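Local coordinates for flagellar hook-associated protein 3 (Bacillus cereus, PDB 5ZIY) that probably forms part of the junction between the flagellar hook and the flagellin filament, as a hook-associated protein of the bacterial flagellum, at residues Leu42-Thr56 / Leu166-Thr180. Residues are numbered along the deposited sequence; the frame is centred on the assembly and turned at random.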
# COMPACT_ATOMS: atom_id res chain seq x y z
N LEU A 42 2.02 2.00 2.80
CA LEU A 42 1.10 3.13 2.85
C LEU A 42 1.44 4.14 3.93
O LEU A 42 1.32 5.37 3.69
CB LEU A 42 -0.37 2.65 2.98
CG LEU A 42 -0.88 2.00 1.69
CD1 LEU A 42 -2.05 1.11 2.00
CD2 LEU A 42 -1.25 3.06 0.55
N GLN A 43 1.86 3.65 5.10
CA GLN A 43 2.24 4.54 6.21
C GLN A 43 3.54 5.30 5.85
O GLN A 43 3.70 6.46 6.16
CB GLN A 43 2.35 3.82 7.57
CG GLN A 43 1.10 2.97 7.99
CD GLN A 43 0.14 3.60 8.99
OE1 GLN A 43 -0.53 2.85 9.75
NE2 GLN A 43 0.05 4.95 9.03
N GLY A 44 4.44 4.63 5.14
CA GLY A 44 5.64 5.24 4.69
C GLY A 44 5.33 6.35 3.68
O GLY A 44 6.00 7.38 3.72
N VAL A 45 4.34 6.13 2.80
CA VAL A 45 3.90 7.18 1.89
C VAL A 45 3.23 8.34 2.66
O VAL A 45 3.56 9.47 2.41
CB VAL A 45 2.97 6.65 0.78
CG1 VAL A 45 2.51 7.81 -0.17
CG2 VAL A 45 3.69 5.50 -0.07
N LEU A 46 2.34 8.04 3.61
CA LEU A 46 1.67 9.06 4.42
C LEU A 46 2.69 9.99 5.08
O LEU A 46 2.55 11.19 5.07
CB LEU A 46 0.80 8.40 5.48
CG LEU A 46 -0.33 9.17 6.20
CD1 LEU A 46 -1.39 8.18 6.74
CD2 LEU A 46 0.18 9.97 7.36
N LYS A 47 3.74 9.41 5.64
CA LYS A 47 4.82 10.14 6.31
C LYS A 47 5.56 11.02 5.31
O LYS A 47 5.89 12.18 5.61
CB LYS A 47 5.80 9.09 6.88
CG LYS A 47 6.38 9.35 8.19
CD LYS A 47 6.65 8.01 8.90
CE LYS A 47 7.67 8.17 10.02
NZ LYS A 47 8.06 6.84 10.57
N SER A 48 5.85 10.46 4.12
CA SER A 48 6.51 11.24 3.09
C SER A 48 5.67 12.47 2.64
O SER A 48 6.18 13.58 2.45
CB SER A 48 6.84 10.34 1.89
OG SER A 48 7.80 9.36 2.27
N LEU A 49 4.37 12.27 2.45
CA LEU A 49 3.54 13.35 1.90
C LEU A 49 3.34 14.42 2.96
O LEU A 49 3.32 15.60 2.66
CB LEU A 49 2.20 12.82 1.35
CG LEU A 49 2.37 11.89 0.16
CD1 LEU A 49 0.97 11.53 -0.40
CD2 LEU A 49 3.27 12.49 -0.96
N THR A 50 3.23 13.98 4.21
CA THR A 50 3.20 14.85 5.36
C THR A 50 4.40 15.76 5.37
O THR A 50 4.27 16.97 5.50
CB THR A 50 3.15 14.03 6.68
OG1 THR A 50 1.88 13.37 6.77
CG2 THR A 50 3.35 14.93 7.92
N ARG A 51 5.59 15.19 5.21
CA ARG A 51 6.81 15.98 5.17
C ARG A 51 6.84 16.91 3.96
O ARG A 51 7.28 18.04 4.06
CB ARG A 51 8.04 15.06 5.21
CG ARG A 51 9.40 15.76 5.10
CD ARG A 51 9.82 16.49 6.33
NE ARG A 51 11.15 17.09 6.19
CZ ARG A 51 11.59 18.13 6.89
NH1 ARG A 51 10.81 18.70 7.80
NH2 ARG A 51 12.81 18.61 6.67
N ALA A 52 6.35 16.43 2.82
CA ALA A 52 6.25 17.24 1.59
C ALA A 52 5.38 18.45 1.81
O ALA A 52 5.74 19.55 1.38
CB ALA A 52 5.71 16.41 0.40
N ASP A 53 4.22 18.23 2.45
CA ASP A 53 3.29 19.31 2.84
C ASP A 53 3.99 20.36 3.73
O ASP A 53 3.92 21.56 3.47
CB ASP A 53 2.08 18.72 3.60
CG ASP A 53 1.13 19.78 4.14
OD1 ASP A 53 0.41 20.36 3.31
OD2 ASP A 53 1.06 20.02 5.39
N GLN A 54 4.67 19.88 4.77
CA GLN A 54 5.39 20.75 5.70
C GLN A 54 6.44 21.64 5.00
O GLN A 54 6.47 22.84 5.20
CB GLN A 54 6.03 19.89 6.82
CG GLN A 54 5.00 19.17 7.74
CD GLN A 54 5.63 18.20 8.78
OE1 GLN A 54 6.29 17.21 8.43
NE2 GLN A 54 5.39 18.47 10.05
N LEU A 55 7.28 21.03 4.16
CA LEU A 55 8.33 21.72 3.39
C LEU A 55 7.78 22.72 2.36
O LEU A 55 8.46 23.66 1.96
CB LEU A 55 9.17 20.69 2.61
CG LEU A 55 10.06 19.71 3.37
CD1 LEU A 55 10.65 18.68 2.40
CD2 LEU A 55 11.15 20.45 4.17
N THR A 56 6.58 22.44 1.86
CA THR A 56 5.92 23.30 0.92
C THR A 56 5.28 24.49 1.64
O THR A 56 5.21 25.56 1.07
CB THR A 56 4.91 22.53 0.06
OG1 THR A 56 5.57 21.44 -0.62
CG2 THR A 56 4.33 23.46 -0.98
N LEU A 166 0.17 22.39 -3.26
CA LEU A 166 -0.11 22.14 -1.84
C LEU A 166 -1.47 21.46 -1.71
O LEU A 166 -1.60 20.48 -1.01
CB LEU A 166 -0.10 23.44 -1.02
CG LEU A 166 -0.36 23.39 0.48
CD1 LEU A 166 0.82 22.76 1.17
CD2 LEU A 166 -0.66 24.77 1.11
N GLU A 167 -2.47 22.00 -2.39
CA GLU A 167 -3.83 21.42 -2.37
C GLU A 167 -3.86 20.06 -3.06
O GLU A 167 -4.52 19.15 -2.58
CB GLU A 167 -4.88 22.35 -3.00
CG GLU A 167 -5.77 23.07 -1.98
CD GLU A 167 -6.77 22.16 -1.24
OE1 GLU A 167 -7.15 21.08 -1.76
OE2 GLU A 167 -7.21 22.54 -0.13
N GLU A 168 -3.17 19.94 -4.20
CA GLU A 168 -3.07 18.64 -4.89
C GLU A 168 -2.51 17.57 -3.95
O GLU A 168 -3.04 16.46 -3.87
CB GLU A 168 -2.17 18.70 -6.12
CG GLU A 168 -2.86 19.14 -7.40
CD GLU A 168 -1.99 18.92 -8.61
OE1 GLU A 168 -0.87 18.36 -8.48
OE2 GLU A 168 -2.41 19.32 -9.71
N ASN A 169 -1.42 17.91 -3.26
CA ASN A 169 -0.81 16.95 -2.32
C ASN A 169 -1.75 16.62 -1.16
O ASN A 169 -1.73 15.47 -0.68
CB ASN A 169 0.55 17.45 -1.81
CG ASN A 169 1.24 16.43 -0.90
OD1 ASN A 169 1.59 15.35 -1.35
ND2 ASN A 169 1.43 16.78 0.37
N LYS A 170 -2.54 17.58 -0.69
CA LYS A 170 -3.50 17.29 0.38
C LYS A 170 -4.55 16.26 -0.09
O LYS A 170 -4.83 15.30 0.61
CB LYS A 170 -4.21 18.56 0.90
CG LYS A 170 -3.34 19.47 1.78
CD LYS A 170 -4.18 20.48 2.56
CE LYS A 170 -3.37 21.25 3.63
NZ LYS A 170 -2.96 22.59 3.15
N GLN A 171 -5.14 16.47 -1.27
CA GLN A 171 -6.08 15.50 -1.86
C GLN A 171 -5.47 14.14 -2.14
O GLN A 171 -6.11 13.12 -1.93
CB GLN A 171 -6.69 16.06 -3.13
CG GLN A 171 -7.64 17.22 -2.86
CD GLN A 171 -8.14 17.87 -4.13
OE1 GLN A 171 -7.54 17.70 -5.20
NE2 GLN A 171 -9.23 18.63 -4.03
N ASN A 172 -4.22 14.12 -2.60
CA ASN A 172 -3.52 12.85 -2.78
C ASN A 172 -3.34 12.10 -1.47
O ASN A 172 -3.61 10.92 -1.38
CB ASN A 172 -2.16 13.07 -3.42
CG ASN A 172 -2.25 13.65 -4.81
OD1 ASN A 172 -3.26 13.51 -5.51
ND2 ASN A 172 -1.16 14.30 -5.24
N LEU A 173 -2.91 12.83 -0.44
CA LEU A 173 -2.70 12.26 0.89
C LEU A 173 -4.00 11.68 1.47
O LEU A 173 -3.98 10.59 2.07
CB LEU A 173 -2.15 13.35 1.82
CG LEU A 173 -1.86 13.01 3.27
CD1 LEU A 173 -1.06 11.74 3.36
CD2 LEU A 173 -1.15 14.17 3.94
N ASP A 174 -5.11 12.38 1.29
CA ASP A 174 -6.42 11.87 1.72
C ASP A 174 -6.74 10.55 1.01
O ASP A 174 -7.34 9.65 1.56
CB ASP A 174 -7.54 12.86 1.39
CG ASP A 174 -7.45 14.15 2.19
OD1 ASP A 174 -6.77 14.17 3.25
OD2 ASP A 174 -8.08 15.15 1.76
N GLY A 175 -6.40 10.47 -0.26
CA GLY A 175 -6.46 9.19 -0.97
C GLY A 175 -5.60 8.11 -0.30
O GLY A 175 -6.03 6.98 -0.19
N ILE A 176 -4.42 8.45 0.19
CA ILE A 176 -3.56 7.43 0.81
C ILE A 176 -4.09 7.07 2.20
O ILE A 176 -4.05 5.91 2.62
CB ILE A 176 -2.11 7.93 0.99
CG1 ILE A 176 -1.44 8.17 -0.38
CG2 ILE A 176 -1.34 7.00 1.96
CD1 ILE A 176 -1.22 6.91 -1.24
N ILE A 177 -4.59 8.06 2.92
CA ILE A 177 -5.18 7.78 4.25
C ILE A 177 -6.40 6.84 4.12
O ILE A 177 -6.53 5.89 4.85
CB ILE A 177 -5.60 9.06 4.96
CG1 ILE A 177 -4.36 9.91 5.30
CG2 ILE A 177 -6.45 8.74 6.23
CD1 ILE A 177 -4.72 11.35 5.79
N ASN A 178 -7.32 7.15 3.21
CA ASN A 178 -8.48 6.28 3.01
C ASN A 178 -8.05 4.86 2.63
O ASN A 178 -8.64 3.88 3.11
CB ASN A 178 -9.44 6.82 1.95
CG ASN A 178 -10.11 8.13 2.38
OD1 ASN A 178 -10.18 8.43 3.56
ND2 ASN A 178 -10.57 8.92 1.40
N ARG A 179 -7.03 4.71 1.79
CA ARG A 179 -6.58 3.33 1.49
C ARG A 179 -5.99 2.64 2.73
O ARG A 179 -6.16 1.42 2.93
CB ARG A 179 -5.58 3.28 0.34
CG ARG A 179 -5.14 1.86 -0.06
CD ARG A 179 -6.30 1.03 -0.60
NE ARG A 179 -6.86 1.57 -1.83
CZ ARG A 179 -6.44 1.31 -3.08
NH1 ARG A 179 -5.41 0.47 -3.29
NH2 ARG A 179 -7.06 1.87 -4.13
N THR A 180 -5.24 3.39 3.52
CA THR A 180 -4.63 2.83 4.70
C THR A 180 -5.74 2.29 5.61
O THR A 180 -5.60 1.22 6.18
CB THR A 180 -3.81 3.89 5.44
OG1 THR A 180 -2.78 4.35 4.56
CG2 THR A 180 -3.17 3.32 6.69
O HOH W 1 0.19 19.30 0.95
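Ile-176 is a knob on the 42-56 stretch of helix 8-60, held in the hole between Leu-42, Val-45, Leu-46 and Leu-49. Its beta-branch serves two walls at once: CG2, anti to the backbone N, lies 3.6 Å from Leu-42 O, while CG1, with chi1 at -66°, swings over to Val-45 CG1 at 4.0 Å. Beside it, one methyl of Leu-173, CD1, fills the notch between Leu-46 and Leu-49, and the other, CD2, turns toward Thr-50 OG1. Farther out, Ile-177 CG1 meets Leu-46 CD1 at 3.7 Å.

The segments run nearly antiparallel, their axes at 156° and 9.6 Å apart at closest approach, packed in the knobs-into-holes manner of a coiled coil. Helices 8-60 and 162-204 are the first and last of this fragment, consistent with the pairing of N- and C-terminal helical regions in the flagellin family. Helix 67-87 packs on Val-45 and Ser-48, helix 137-155 on Ala-52, Thr-56 and Asn-169.

Toward Leu-42, Thr-180 turns OG1 back to Ile-176 O, satisfying the hydroxyl within its own helix while OG1 also packs on Leu-42 CB. At the other end the seam becomes polar. Asn-169 ND2 donates to Leu-49 O at 3.2 Å (N-H...O 154°) from above the carbonyl plane, a second donor beside Asp-53 N. A short amide suits this buried place: its other N-H serves a water, which donates to Asp-53 OD1 and Leu-166 O. Lys-170 NZ, 4.0 Å from Asp-53 OD1, is too far for a salt bridge but probably still favours the ionised carboxylate.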